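Local coordinates for AxyAgu115A (Amphibacillus xylanus NBRC 15112, PDB 6NPS), which is a family GH115 alpha-glucuronidase that probably removes glucuronic acid side groups from xylan, working in concert with alpha-arabinofuranosidases, at residues A857-L862 with Y947-K952; Y850-Q855 with I921-G926; E861-L866 with T916-I921; L941-I946 with L958-T963. The protein carries 3 engineered substitutions. One frame throughout, in Å; residues are numbered along the deposited sequence.

Contact 1 of 4, residues A857-L862 with Y947-K952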
loop_
_atom_site.group_PDB
_atom_site.type_symbol
_atom_site.label_atom_id
_atom_site.label_comp_id
_atom_site.label_asym_id
_atom_site.label_seq_id
_atom_site.Cartn_x
_atom_site.Cartn_y
_atom_site.Cartn_z
ATOM N N ALA A 857 11.179 -32.091 -20.766
ATOM C CA ALA A 857 11.493 -31.371 -21.988
ATOM C C ALA A 857 10.480 -30.243 -22.168
ATOM O O ALA A 857 9.377 -30.282 -21.621
ATOM C CB ALA A 857 11.488 -32.328 -23.189
ATOM N N GLY A 858 10.866 -29.213 -22.893
ATOM C CA GLY A 858 9.931 -28.157 -23.204
ATOM C C GLY A 858 10.629 -26.824 -23.322
ATOM O O GLY A 858 11.860 -26.738 -23.334
ATOM N N VAL A 859 9.806 -25.781 -23.406
ATOM C CA VAL A 859 10.296 -24.422 -23.529
ATOM C C VAL A 859 10.578 -23.880 -22.141
ATOM O O VAL A 859 9.722 -23.947 -21.236
ATOM C CB VAL A 859 9.290 -23.532 -24.268
ATOM C CG1 VAL A 859 9.914 -22.151 -24.527
ATOM C CG2 VAL A 859 8.886 -24.207 -25.584
ATOM N N TYR A 860 11.787 -23.360 -21.971
ATOM C CA TYR A 860 12.221 -22.750 -20.728
ATOM C C TYR A 860 12.515 -21.286 -20.969
ATOM O O TYR A 860 12.883 -20.877 -22.083
ATOM C CB TYR A 860 13.466 -23.477 -20.155
ATOM C CG TYR A 860 13.064 -24.795 -19.515
ATOM C CD1 TYR A 860 12.737 -25.890 -20.303
ATOM C CD2 TYR A 860 12.957 -24.928 -18.122
ATOM C CE1 TYR A 860 12.336 -27.105 -19.727
ATOM C CE2 TYR A 860 12.559 -26.139 -17.538
ATOM C CZ TYR A 860 12.251 -27.219 -18.350
ATOM O OH TYR A 860 11.843 -28.420 -17.804
ATOM N N GLU A 861 12.352 -20.498 -19.913
ATOM C CA GLU A 861 12.847 -19.131 -19.901
ATOM C C GLU A 861 14.270 -19.134 -19.366
ATOM O O GLU A 861 14.556 -19.758 -18.342
ATOM C CB GLU A 861 11.964 -18.214 -19.053
ATOM C CG GLU A 861 10.585 -17.984 -19.647
ATOM C CD GLU A 861 10.530 -16.836 -20.655
ATOM O OE1 GLU A 861 11.581 -16.475 -21.233
ATOM O OE2 GLU A 861 9.423 -16.293 -20.876
ATOM N N LEU A 862 15.156 -18.449 -20.079
ATOM C CA LEU A 862 16.546 -18.273 -19.695
ATOM C C LEU A 862 16.732 -16.787 -19.431
ATOM O O LEU A 862 16.606 -15.969 -20.341
ATOM C CB LEU A 862 17.476 -18.786 -20.797
ATOM C CG LEU A 862 18.971 -18.524 -20.683
ATOM C CD1 LEU A 862 19.574 -19.410 -19.628
ATOM C CD2 LEU A 862 19.646 -18.795 -22.038
ATOM N N TYR A 947 13.744 -21.496 -15.852
ATOM C CA TYR A 947 12.482 -21.942 -15.277
ATOM C C TYR A 947 11.518 -22.211 -16.416
ATOM O O TYR A 947 11.706 -21.696 -17.518
ATOM C CB TYR A 947 11.900 -20.912 -14.295
ATOM C CG TYR A 947 11.786 -19.498 -14.816
ATOM C CD1 TYR A 947 12.846 -18.607 -14.694
ATOM C CD2 TYR A 947 10.618 -19.046 -15.426
ATOM C CE1 TYR A 947 12.746 -17.297 -15.153
ATOM C CE2 TYR A 947 10.517 -17.734 -15.900
ATOM C CZ TYR A 947 11.578 -16.871 -15.748
ATOM O OH TYR A 947 11.498 -15.581 -16.212
ATOM N N PRO A 948 10.519 -23.070 -16.209
ATOM C CA PRO A 948 9.665 -23.454 -17.341
ATOM C C PRO A 948 8.856 -22.262 -17.842
ATOM O O PRO A 948 8.567 -21.312 -17.104
ATOM C CB PRO A 948 8.771 -24.576 -16.778
ATOM C CG PRO A 948 9.151 -24.769 -15.325
ATOM C CD PRO A 948 10.371 -23.946 -15.026
ATOM N N ASP A 949 8.550 -22.290 -19.136
ATOM C CA ASP A 949 7.743 -21.250 -19.759
ATOM C C ASP A 949 6.460 -21.004 -18.972
ATOM O O ASP A 949 5.699 -21.936 -18.690
ATOM C CB ASP A 949 7.398 -21.662 -21.196
ATOM C CG ASP A 949 6.912 -20.498 -22.038
ATOM O OD1 ASP A 949 6.420 -20.740 -23.167
ATOM O OD2 ASP A 949 7.032 -19.348 -21.570
ATOM N N GLY A 950 6.212 -19.745 -18.627
ATOM C CA GLY A 950 4.972 -19.385 -17.970
ATOM C C GLY A 950 4.972 -19.450 -16.457
ATOM O O GLY A 950 3.988 -19.024 -15.836
ATOM N N LYS A 951 6.024 -19.958 -15.834
ATOM C CA LYS A 951 6.074 -19.962 -14.376
ATOM C C LYS A 951 6.596 -18.630 -13.857
ATOM O O LYS A 951 7.406 -17.952 -14.498
ATOM C CB LYS A 951 6.969 -21.098 -13.862
ATOM C CG LYS A 951 6.731 -22.421 -14.570
ATOM C CD LYS A 951 5.249 -22.788 -14.655
ATOM C CE LYS A 951 5.054 -24.300 -14.656
ATOM N NZ LYS A 951 3.723 -24.670 -14.098
ATOM N N LYS A 952 6.112 -18.246 -12.687
ATOM C CA LYS A 952 6.525 -17.002 -12.058
ATOM C C LYS A 952 7.110 -17.315 -10.695
ATOM O O LYS A 952 6.513 -18.064 -9.918
ATOM C CB LYS A 952 5.372 -15.985 -11.984
ATOM C CG LYS A 952 5.411 -14.949 -13.141
ATOM C CD LYS A 952 4.913 -13.531 -12.759
ATOM C CE LYS A 952 6.088 -12.567 -12.467
ATOM N NZ LYS A 952 5.774 -11.162 -12.022
HETATM O O HOH W 1 7.521 -17.451 -19.389
#

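Contact 2 of 4, residues Y850-Q855 with I921-G926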
loop_
_atom_site.group_PDB
_atom_site.type_symbol
_atom_site.label_atom_id
_atom_site.label_comp_id
_atom_site.label_asym_id
_atom_site.label_seq_id
_atom_site.Cartn_x
_atom_site.Cartn_y
_atom_site.Cartn_z
ATOM N N TYR A 850 27.671 -24.241 -19.135
ATOM C CA TYR A 850 26.946 -24.647 -17.941
ATOM C C TYR A 850 26.222 -25.952 -18.217
ATOM O O TYR A 850 25.731 -26.170 -19.330
ATOM C CB TYR A 850 25.942 -23.567 -17.523
ATOM C CG TYR A 850 26.586 -22.239 -17.279
ATOM C CD1 TYR A 850 26.970 -21.867 -16.007
ATOM C CD2 TYR A 850 26.826 -21.349 -18.328
ATOM C CE1 TYR A 850 27.562 -20.663 -15.772
ATOM C CE2 TYR A 850 27.424 -20.142 -18.089
ATOM C CZ TYR A 850 27.800 -19.812 -16.818
ATOM O OH TYR A 850 28.413 -18.621 -16.570
ATOM N N HIS A 851 26.187 -26.840 -17.224
ATOM C CA HIS A 851 25.497 -28.121 -17.349
ATOM C C HIS A 851 24.301 -28.096 -16.415
ATOM O O HIS A 851 24.433 -27.669 -15.266
ATOM C CB HIS A 851 26.424 -29.307 -17.005
ATOM C CG HIS A 851 27.496 -29.545 -18.023
ATOM N ND1 HIS A 851 28.528 -30.440 -17.833
ATOM C CD2 HIS A 851 27.701 -28.986 -19.242
ATOM C CE1 HIS A 851 29.315 -30.434 -18.896
ATOM N NE2 HIS A 851 28.837 -29.559 -19.766
ATOM N N PHE A 852 23.137 -28.527 -16.898
ATOM C CA PHE A 852 21.963 -28.506 -16.033
ATOM C C PHE A 852 20.978 -29.587 -16.460
ATOM O O PHE A 852 20.949 -29.996 -17.631
ATOM C CB PHE A 852 21.281 -27.113 -16.014
ATOM C CG PHE A 852 20.659 -26.705 -17.323
ATOM C CD1 PHE A 852 19.297 -26.870 -17.540
ATOM C CD2 PHE A 852 21.431 -26.141 -18.334
ATOM C CE1 PHE A 852 18.714 -26.482 -18.757
ATOM C CE2 PHE A 852 20.865 -25.761 -19.543
ATOM C CZ PHE A 852 19.505 -25.932 -19.759
ATOM N N VAL A 853 20.174 -30.048 -15.496
ATOM C CA VAL A 853 19.299 -31.223 -15.650
ATOM C C VAL A 853 17.853 -30.773 -15.456
ATOM O O VAL A 853 17.491 -30.262 -14.389
ATOM C CB VAL A 853 19.638 -32.335 -14.641
ATOM C CG1 VAL A 853 18.571 -33.478 -14.672
ATOM C CG2 VAL A 853 21.053 -32.915 -14.913
ATOM N N THR A 854 17.035 -30.947 -16.476
ATOM C CA THR A 854 15.636 -30.584 -16.357
ATOM C C THR A 854 14.821 -31.810 -15.965
ATOM O O THR A 854 15.232 -32.952 -16.183
ATOM C CB THR A 854 15.107 -30.032 -17.674
ATOM O OG1 THR A 854 15.172 -31.072 -18.666
ATOM C CG2 THR A 854 15.938 -28.849 -18.116
ATOM N N GLN A 855 13.640 -31.557 -15.394
ATOM C CA GLN A 855 12.689 -32.639 -15.132
ATOM C C GLN A 855 11.809 -32.975 -16.336
ATOM O O GLN A 855 11.347 -34.116 -16.455
ATOM C CB GLN A 855 11.807 -32.277 -13.938
ATOM C CG GLN A 855 12.613 -31.940 -12.720
ATOM C CD GLN A 855 11.760 -31.539 -11.553
ATOM O OE1 GLN A 855 11.412 -30.364 -11.387
ATOM N NE2 GLN A 855 11.422 -32.513 -10.716
ATOM N N ILE A 921 14.241 -20.886 -24.606
ATOM C CA ILE A 921 15.086 -21.950 -25.142
ATOM C C ILE A 921 14.313 -23.259 -25.042
ATOM O O ILE A 921 13.378 -23.397 -24.255
ATOM C CB ILE A 921 16.442 -22.047 -24.394
ATOM C CG1 ILE A 921 16.212 -22.370 -22.905
ATOM C CG2 ILE A 921 17.253 -20.716 -24.547
ATOM C CD1 ILE A 921 17.472 -22.767 -22.095
ATOM N N THR A 922 14.681 -24.226 -25.872
ATOM C CA THR A 922 14.089 -25.556 -25.777
ATOM C C THR A 922 15.115 -26.500 -25.174
ATOM O O THR A 922 16.251 -26.572 -25.648
ATOM C CB THR A 922 13.599 -26.049 -27.141
ATOM O OG1 THR A 922 12.828 -25.012 -27.775
ATOM C CG2 THR A 922 12.729 -27.333 -26.998
ATOM N N CYS A 923 14.732 -27.185 -24.103
ATOM C CA CYS A 923 15.612 -28.149 -23.460
ATOM C C CYS A 923 15.083 -29.560 -23.633
ATOM O O CYS A 923 13.870 -29.786 -23.750
ATOM C CB CYS A 923 15.787 -27.866 -21.962
ATOM S SG CYS A 923 16.189 -26.175 -21.550
ATOM N N GLU A 924 16.020 -30.501 -23.608
ATOM C CA GLU A 924 15.742 -31.922 -23.520
ATOM C C GLU A 924 15.370 -32.300 -22.088
ATOM O O GLU A 924 15.594 -31.549 -21.136
ATOM C CB GLU A 924 16.959 -32.720 -23.970
ATOM C CG GLU A 924 16.993 -32.981 -25.459
ATOM C CD GLU A 924 18.405 -33.014 -26.025
ATOM O OE1 GLU A 924 19.205 -33.874 -25.581
ATOM O OE2 GLU A 924 18.711 -32.191 -26.920
ATOM N N GLN A 925 14.781 -33.481 -21.939
ATOM C CA GLN A 925 14.623 -34.073 -20.620
ATOM C C GLN A 925 15.980 -34.540 -20.116
ATOM O O GLN A 925 16.750 -35.144 -20.866
ATOM C CB GLN A 925 13.661 -35.250 -20.691
ATOM C CG GLN A 925 13.024 -35.647 -19.393
ATOM C CD GLN A 925 12.185 -36.897 -19.568
ATOM O OE1 GLN A 925 10.976 -36.883 -19.342
ATOM N NE2 GLN A 925 12.824 -37.984 -19.995
ATOM N N GLY A 926 16.285 -34.261 -18.851
ATOM C CA GLY A 926 17.571 -34.715 -18.341
ATOM C C GLY A 926 18.702 -33.731 -18.575
ATOM O O GLY A 926 18.496 -32.525 -18.451
#

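Contact 3 of 4, residues E861-L866 with T916-I921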
loop_
_atom_site.group_PDB
_atom_site.type_symbol
_atom_site.label_atom_id
_atom_site.label_comp_id
_atom_site.label_asym_id
_atom_site.label_seq_id
_atom_site.Cartn_x
_atom_site.Cartn_y
_atom_site.Cartn_z
ATOM N N GLU A 861 12.352 -20.498 -19.913
ATOM C CA GLU A 861 12.847 -19.131 -19.901
ATOM C C GLU A 861 14.270 -19.134 -19.366
ATOM O O GLU A 861 14.556 -19.758 -18.342
ATOM C CB GLU A 861 11.964 -18.214 -19.053
ATOM C CG GLU A 861 10.585 -17.984 -19.647
ATOM C CD GLU A 861 10.530 -16.836 -20.655
ATOM O OE1 GLU A 861 11.581 -16.475 -21.233
ATOM O OE2 GLU A 861 9.423 -16.293 -20.876
ATOM N N LEU A 862 15.156 -18.449 -20.079
ATOM C CA LEU A 862 16.546 -18.273 -19.695
ATOM C C LEU A 862 16.732 -16.787 -19.431
ATOM O O LEU A 862 16.606 -15.969 -20.341
ATOM C CB LEU A 862 17.476 -18.786 -20.797
ATOM C CG LEU A 862 18.971 -18.524 -20.683
ATOM C CD1 LEU A 862 19.574 -19.410 -19.628
ATOM C CD2 LEU A 862 19.646 -18.795 -22.038
ATOM N N GLU A 863 16.996 -16.443 -18.182
ATOM C CA GLU A 863 17.088 -15.067 -17.751
ATOM C C GLU A 863 18.514 -14.776 -17.300
ATOM O O GLU A 863 19.082 -15.521 -16.497
ATOM C CB GLU A 863 16.099 -14.808 -16.620
ATOM C CG GLU A 863 16.185 -13.404 -16.025
ATOM C CD GLU A 863 15.103 -13.144 -14.984
ATOM O OE1 GLU A 863 14.737 -14.087 -14.238
ATOM O OE2 GLU A 863 14.599 -11.999 -14.929
ATOM N N PHE A 864 19.090 -13.715 -17.834
ATOM C CA PHE A 864 20.409 -13.264 -17.430
ATOM C C PHE A 864 20.258 -12.094 -16.478
ATOM O O PHE A 864 19.443 -11.193 -16.705
ATOM C CB PHE A 864 21.235 -12.807 -18.631
ATOM C CG PHE A 864 21.634 -13.887 -19.551
ATOM C CD1 PHE A 864 21.582 -15.218 -19.170
ATOM C CD2 PHE A 864 22.111 -13.570 -20.824
ATOM C CE1 PHE A 864 21.961 -16.219 -20.050
ATOM C CE2 PHE A 864 22.508 -14.568 -21.707
ATOM C CZ PHE A 864 22.424 -15.890 -21.321
ATOM N N TYR A 865 21.089 -12.074 -15.458
ATOM C CA TYR A 865 21.288 -10.891 -14.633
ATOM C C TYR A 865 22.632 -10.288 -15.046
ATOM O O TYR A 865 23.666 -10.946 -14.921
ATOM C CB TYR A 865 21.296 -11.258 -13.149
ATOM C CG TYR A 865 19.920 -11.593 -12.582
ATOM C CD1 TYR A 865 19.203 -12.699 -13.036
ATOM C CD2 TYR A 865 19.355 -10.806 -11.577
ATOM C CE1 TYR A 865 17.938 -13.025 -12.492
ATOM C CE2 TYR A 865 18.115 -11.108 -11.040
ATOM C CZ TYR A 865 17.414 -12.224 -11.494
ATOM O OH TYR A 865 16.174 -12.512 -10.970
ATOM N N LEU A 866 22.612 -9.051 -15.539
ATOM C CA LEU A 866 23.800 -8.414 -16.108
ATOM C C LEU A 866 24.100 -7.091 -15.425
ATOM O O LEU A 866 23.190 -6.351 -15.040
ATOM C CB LEU A 866 23.635 -8.133 -17.611
ATOM C CG LEU A 866 23.217 -9.296 -18.485
ATOM C CD1 LEU A 866 22.776 -8.788 -19.842
ATOM C CD2 LEU A 866 24.397 -10.281 -18.619
ATOM N N THR A 916 18.169 -7.175 -16.310
ATOM C CA THR A 916 17.769 -8.543 -16.602
ATOM C C THR A 916 17.237 -8.616 -18.030
ATOM O O THR A 916 16.663 -7.653 -18.541
ATOM C CB THR A 916 16.717 -9.070 -15.604
ATOM O OG1 THR A 916 15.531 -8.273 -15.683
ATOM C CG2 THR A 916 17.243 -9.027 -14.196
ATOM N N THR A 917 17.498 -9.730 -18.689
ATOM C CA THR A 917 16.997 -9.996 -20.027
ATOM C C THR A 917 16.562 -11.459 -20.069
ATOM O O THR A 917 17.133 -12.304 -19.368
ATOM C CB THR A 917 18.079 -9.671 -21.087
ATOM O OG1 THR A 917 17.619 -10.004 -22.408
ATOM C CG2 THR A 917 19.346 -10.456 -20.794
ATOM N N LYS A 918 15.529 -11.752 -20.864
ATOM C CA LYS A 918 14.937 -13.086 -20.948
ATOM C C LYS A 918 14.825 -13.532 -22.398
ATOM O O LYS A 918 14.495 -12.734 -23.282
ATOM C CB LYS A 918 13.527 -13.151 -20.327
ATOM C CG LYS A 918 13.506 -13.050 -18.840
ATOM C CD LYS A 918 12.093 -13.161 -18.292
ATOM C CE LYS A 918 11.995 -12.510 -16.911
ATOM N NZ LYS A 918 10.600 -12.474 -16.392
ATOM N N THR A 919 15.068 -14.821 -22.624
ATOM C CA THR A 919 14.954 -15.458 -23.925
ATOM C C THR A 919 14.386 -16.858 -23.704
ATOM O O THR A 919 14.592 -17.454 -22.652
ATOM C CB THR A 919 16.332 -15.498 -24.638
ATOM O OG1 THR A 919 16.186 -15.996 -25.967
ATOM C CG2 THR A 919 17.302 -16.385 -23.891
ATOM N N LYS A 920 13.641 -17.371 -24.677
ATOM C CA LYS A 920 13.117 -18.726 -24.569
ATOM C C LYS A 920 14.072 -19.718 -25.232
ATOM O O LYS A 920 14.656 -19.430 -26.277
ATOM C CB LYS A 920 11.721 -18.829 -25.195
ATOM C CG LYS A 920 10.645 -18.035 -24.457
ATOM C CD LYS A 920 9.254 -18.400 -24.979
ATOM C CE LYS A 920 8.274 -17.224 -24.913
ATOM N NZ LYS A 920 7.991 -16.777 -23.515
ATOM N N ILE A 921 14.241 -20.886 -24.606
ATOM C CA ILE A 921 15.086 -21.950 -25.142
ATOM C C ILE A 921 14.313 -23.259 -25.042
ATOM O O ILE A 921 13.378 -23.397 -24.255
ATOM C CB ILE A 921 16.442 -22.047 -24.394
ATOM C CG1 ILE A 921 16.212 -22.370 -22.905
ATOM C CG2 ILE A 921 17.253 -20.716 -24.547
ATOM C CD1 ILE A 921 17.472 -22.767 -22.095
#

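Contact 4 of 4, residues L941-I946 with L958-T963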
loop_
_atom_site.group_PDB
_atom_site.type_symbol
_atom_site.label_atom_id
_atom_site.label_comp_id
_atom_site.label_asym_id
_atom_site.label_seq_id
_atom_site.Cartn_x
_atom_site.Cartn_y
_atom_site.Cartn_z
ATOM N N LEU A 941 28.269 -10.831 -16.788
ATOM C CA LEU A 941 27.157 -11.694 -16.429
ATOM C C LEU A 941 27.326 -12.132 -14.985
ATOM O O LEU A 941 28.376 -12.689 -14.623
ATOM C CB LEU A 941 27.110 -12.909 -17.358
ATOM C CG LEU A 941 26.072 -13.984 -17.060
ATOM C CD1 LEU A 941 24.621 -13.532 -17.310
ATOM C CD2 LEU A 941 26.380 -15.170 -17.976
ATOM N N GLU A 942 26.291 -11.920 -14.177
ATOM C CA GLU A 942 26.328 -12.212 -12.749
ATOM C C GLU A 942 25.575 -13.479 -12.378
ATOM O O GLU A 942 26.051 -14.225 -11.523
ATOM C CB GLU A 942 25.754 -11.037 -11.934
ATOM C CG GLU A 942 26.634 -9.769 -12.097
ATOM C CD GLU A 942 26.098 -8.481 -11.428
ATOM O OE1 GLU A 942 25.443 -8.547 -10.353
ATOM O OE2 GLU A 942 26.374 -7.386 -11.987
ATOM N N LYS A 943 24.410 -13.726 -12.974
ATOM C CA LYS A 943 23.560 -14.837 -12.554
ATOM C C LYS A 943 22.715 -15.250 -13.750
ATOM O O LYS A 943 22.374 -14.423 -14.599
ATOM C CB LYS A 943 22.665 -14.439 -11.342
ATOM C CG LYS A 943 21.809 -15.608 -10.766
ATOM C CD LYS A 943 20.783 -15.120 -9.731
ATOM C CE LYS A 943 21.447 -14.690 -8.472
ATOM N NZ LYS A 943 20.410 -14.457 -7.451
ATOM N N ILE A 944 22.407 -16.545 -13.819
ATOM C CA ILE A 944 21.507 -17.109 -14.817
ATOM C C ILE A 944 20.388 -17.823 -14.066
ATOM O O ILE A 944 20.658 -18.620 -13.161
ATOM C CB ILE A 944 22.229 -18.114 -15.733
ATOM C CG1 ILE A 944 23.517 -17.503 -16.304
ATOM C CG2 ILE A 944 21.287 -18.621 -16.803
ATOM C CD1 ILE A 944 24.482 -18.540 -16.890
ATOM N N VAL A 945 19.146 -17.598 -14.482
ATOM C CA VAL A 945 17.998 -18.288 -13.904
ATOM C C VAL A 945 17.241 -18.978 -15.028
ATOM O O VAL A 945 17.012 -18.370 -16.076
ATOM C CB VAL A 945 17.091 -17.304 -13.148
ATOM C CG1 VAL A 945 15.896 -18.047 -12.574
ATOM C CG2 VAL A 945 17.899 -16.598 -12.049
ATOM N N ILE A 946 16.846 -20.245 -14.812
ATOM C CA ILE A 946 16.138 -21.038 -15.810
ATOM C C ILE A 946 14.877 -21.618 -15.170
ATOM O O ILE A 946 14.940 -22.196 -14.078
ATOM C CB ILE A 946 17.035 -22.169 -16.374
ATOM C CG1 ILE A 946 18.367 -21.608 -16.938
ATOM C CG2 ILE A 946 16.286 -22.998 -17.425
ATOM C CD1 ILE A 946 19.466 -22.724 -17.207
ATOM N N LEU A 958 17.537 -9.388 -5.402
ATOM C CA LEU A 958 18.749 -10.041 -5.881
ATOM C C LEU A 958 18.502 -11.221 -6.808
ATOM O O LEU A 958 19.469 -11.782 -7.329
ATOM C CB LEU A 958 19.587 -10.526 -4.702
ATOM C CG LEU A 958 19.968 -9.471 -3.661
ATOM C CD1 LEU A 958 20.722 -10.228 -2.577
ATOM C CD2 LEU A 958 20.895 -8.402 -4.288
ATOM N N GLY A 959 17.258 -11.637 -7.013
ATOM C CA GLY A 959 16.994 -12.873 -7.710
ATOM C C GLY A 959 17.082 -14.048 -6.753
ATOM O O GLY A 959 17.544 -13.903 -5.614
ATOM N N PRO A 960 16.656 -15.237 -7.210
ATOM C CA PRO A 960 16.638 -16.412 -6.332
ATOM C C PRO A 960 18.049 -16.821 -5.989
ATOM O O PRO A 960 18.946 -16.710 -6.817
ATOM C CB PRO A 960 15.959 -17.496 -7.181
ATOM C CG PRO A 960 15.498 -16.818 -8.424
ATOM C CD PRO A 960 16.245 -15.564 -8.583
ATOM N N ASN A 961 18.244 -17.316 -4.777
ATOM C CA ASN A 961 19.605 -17.706 -4.448
ATOM C C ASN A 961 19.985 -18.964 -5.239
ATOM O O ASN A 961 19.136 -19.663 -5.780
ATOM C CB ASN A 961 19.757 -17.897 -2.949
ATOM C CG ASN A 961 18.763 -18.859 -2.396
ATOM O OD1 ASN A 961 17.579 -18.548 -2.291
ATOM N ND2 ASN A 961 19.231 -20.055 -2.033
ATOM N N GLU A 962 21.289 -19.211 -5.363
ATOM C CA GLU A 962 21.778 -20.293 -6.216
ATOM C C GLU A 962 21.194 -21.641 -5.780
ATOM O O GLU A 962 21.108 -21.941 -4.591
ATOM C CB GLU A 962 23.299 -20.331 -6.163
ATOM C CG GLU A 962 23.972 -21.379 -7.081
ATOM C CD GLU A 962 25.492 -21.196 -7.170
ATOM O OE1 GLU A 962 26.145 -21.128 -6.109
ATOM O OE2 GLU A 962 26.036 -21.080 -8.297
ATOM N N THR A 963 20.814 -22.465 -6.751
ATOM C CA THR A 963 20.244 -23.771 -6.443
ATOM C C THR A 963 21.333 -24.838 -6.480
ATOM O O THR A 963 22.507 -24.560 -6.720
ATOM C CB THR A 963 19.106 -24.095 -7.409
ATOM O OG1 THR A 963 19.567 -23.920 -8.763
ATOM C CG2 THR A 963 17.893 -23.165 -7.153
#

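Contact 1 of 4, residues A857-L862 with Y947-K952
Val859 opens the pairing through its carbonyl: its O takes the N-H of Asp949 at 2.9 Å, the donor standing above the carbonyl plane. The Val859 and Asp949 side chains run side by side, Val859 CG1 and Asp949 CG both anti to the backbone N. At Tyr860 the strands come closest, in a non-hydrogen-bonded pair with Pro948; Tyr860 CE2 lies 4.0 Å from Pro948 CD, and the Tyr860 hydroxyl turns back to the carbonyl of Glu856. This is the end of an antiparallel ladder between strands 858-866 and 940-948 in the C-terminal beta domain of the GH115 enzyme, where the second strand leaves through a type II turn from Pro948 to Lys951 with Gly950 at its third position. Glu861 forms the hydrogen-bonded pair: its N meets Tyr947 O at 2.8 Å, nearly along the C=O axis, and its O accepts Tyr947 N at 3.1 Å. With CG between the backbone N and the carbonyl carbon (chi1 51°), the Tyr947 ring offers one face to Glu861 CB, a CH-pi contact 3.8 Å from the centroid. An alanine here would remove the ring face, and the Glu861 side chain would probably be held less firmly. Beyond CG, Glu861 bends toward Asp949; a water donates to Glu861 OE2 and Asp949 OD2 and accepts from Gly950 N, bridging two like charges that Lys920, salt-bridged to Glu861, probably offsets.

Contact 2 of 4, residues Y850-Q855 with I921-G926
Thr854 has its hydroxyl between the backbone N and the carbonyl carbon (chi1 64°), which aims OG1 at the opposing chain and leaves CG2 anti to the carbonyl carbon, 4.0 Å from Cys923 CB. Phe852 CG also sits between backbone N and carbonyl carbon, and Cys923 SG lies anti to its own carbonyl carbon, so sulfur and ring come together: SG meets the ring edge in plane, 3.8 Å from Phe852 CZ, a sulfur-aromatic contact. Thr854 OG1 donates to Glu924 O at 2.6 Å, in the carbonyl plane. In the C-terminal beta domain, strand 847-854 pairs antiparallel with strand 926-934, while segment 921-923 crosses segment 850-854 at 71°, their axes 9.9 Å apart; the corner leading from strand 915-923 into 926-934 is clasped by Thr854. A valine here would lack the hydroxyl that bonds Glu924 O, and the corner would probably be held less tightly. At the far side of the corner Thr854 N donates a hydrogen bond to Gly926 O at 2.9 Å, and Gly926 N returns a bond of 3.2 Å to Thr854 O, both donors above the carbonyl planes. Gly926 has a positive phi of 88°, where a side chain would jam against the carbonyl of Gln925.

Contact 3 of 4, residues E861-L866 with T916-I921
Side chains of the two strands stand in pairs, pointing the same way on each face. On the polar face, Glu861 and Lys920 lie alongside each other; the Lys920 chain bends at chi3 and chi4 so that NZ reaches Glu861 OE2 at 3.0 Å, a salt bridge made from above the carboxylate plane. Next along, Glu863 and Lys918 are both extended and run flank to flank, Lys918 CE 3.3 Å from Glu863 OE2, while the ammonium itself stays beyond salt-bridge distance. At the end of the row the methyl of Thr916 sits over one face of the Tyr865 ring, CG2 3.9 Å from the centroid and 14° off the normal, a CH-pi contact. The strands form a regular antiparallel ladder in the C-terminal beta domain, their segment axes 154° apart, with hydrogen-bonded pairs Leu862-Thr919 and Phe864-Thr917; Leu862 N to Thr919 O is the shortest of its four bonds, at 2.8 Å. The other face, with Leu862, Phe864, Thr917 and Thr919, is largely apolar where the side chains touch. Thr917 and Thr919 both turn OG1 anti to the backbone N, which sets CG2 in the crowded position and against the neighbouring strand: Thr919 CG2 meets Leu862 CD2 at 3.8 Å, and Thr917 CG2 touches Phe864 CB at 3.7 Å and Leu866 CD1. Ile921 crosses Leu862 obliquely, CG2 on CD2. Ile882 of strand 879-884 packs against Leu862, Phe864 and Ile921.

Contact 4 of 4, residues L941-I946 with L958-T963
Lys943 leaves strand 940-948 with CG anti to the backbone N and runs extended through chi2, then bends at chi3 (-71°) so that its ammonium turns into the loop 958-963. There NZ is gripped by two backbone carbonyls, Leu958 O and Pro960 O, each at 2.8 Å. In both bonds the nitrogen stands above the carbonyl plane, farther out of it for Pro960 (51°) than for Leu958 (35°). Between the two acceptors the chain passes through Gly959, whose positive phi lets it curl round the ammonium; a CB there would stand about 3.2 Å from Lys943 NZ. Fold-wise, this ties the loop after strand 940-948 back onto the strand it follows, at a classic beta bulge in which Glu942 and Lys943 both face Tyr865 of strand 858-866. Pro960 O also accepts from Ser795 OG, so that carbonyl serves two donors. Being buried, the lysine charge probably relies on these carbonyl dipoles for stabilisation, and they would tend to favour its protonated form. Two residues on, Val945 turns CG2 anti to its carbonyl carbon and meets Pro960 CD tip to tip at 4.0 Å. Tyr535, from elsewhere in the chain, packs on Pro960 and Asn961.

All four contacts lie in the C-terminal beta domain. Contacts 1 and 3 use the two edges of strand 858-866, sharing Glu861 and Leu862: contact 1 joins it to 940-948, contact 3 to 915-923. Contact 2 takes up the last residues of 915-923, from Ile921, and ties the corner after it to 847-854. Contact 4 returns to 940-948 and binds the loop beyond it. Contacts 1 to 3 are partly buried, with a water between two carboxylates in contact 1, a lysine-glutamate salt bridge in contact 3, a hydroxyl and sulfur-aromatic clasp in 2, and apolar residues inward. Contact 4, the buried one, instead rests on a single lysine held by main-chain carbonyls.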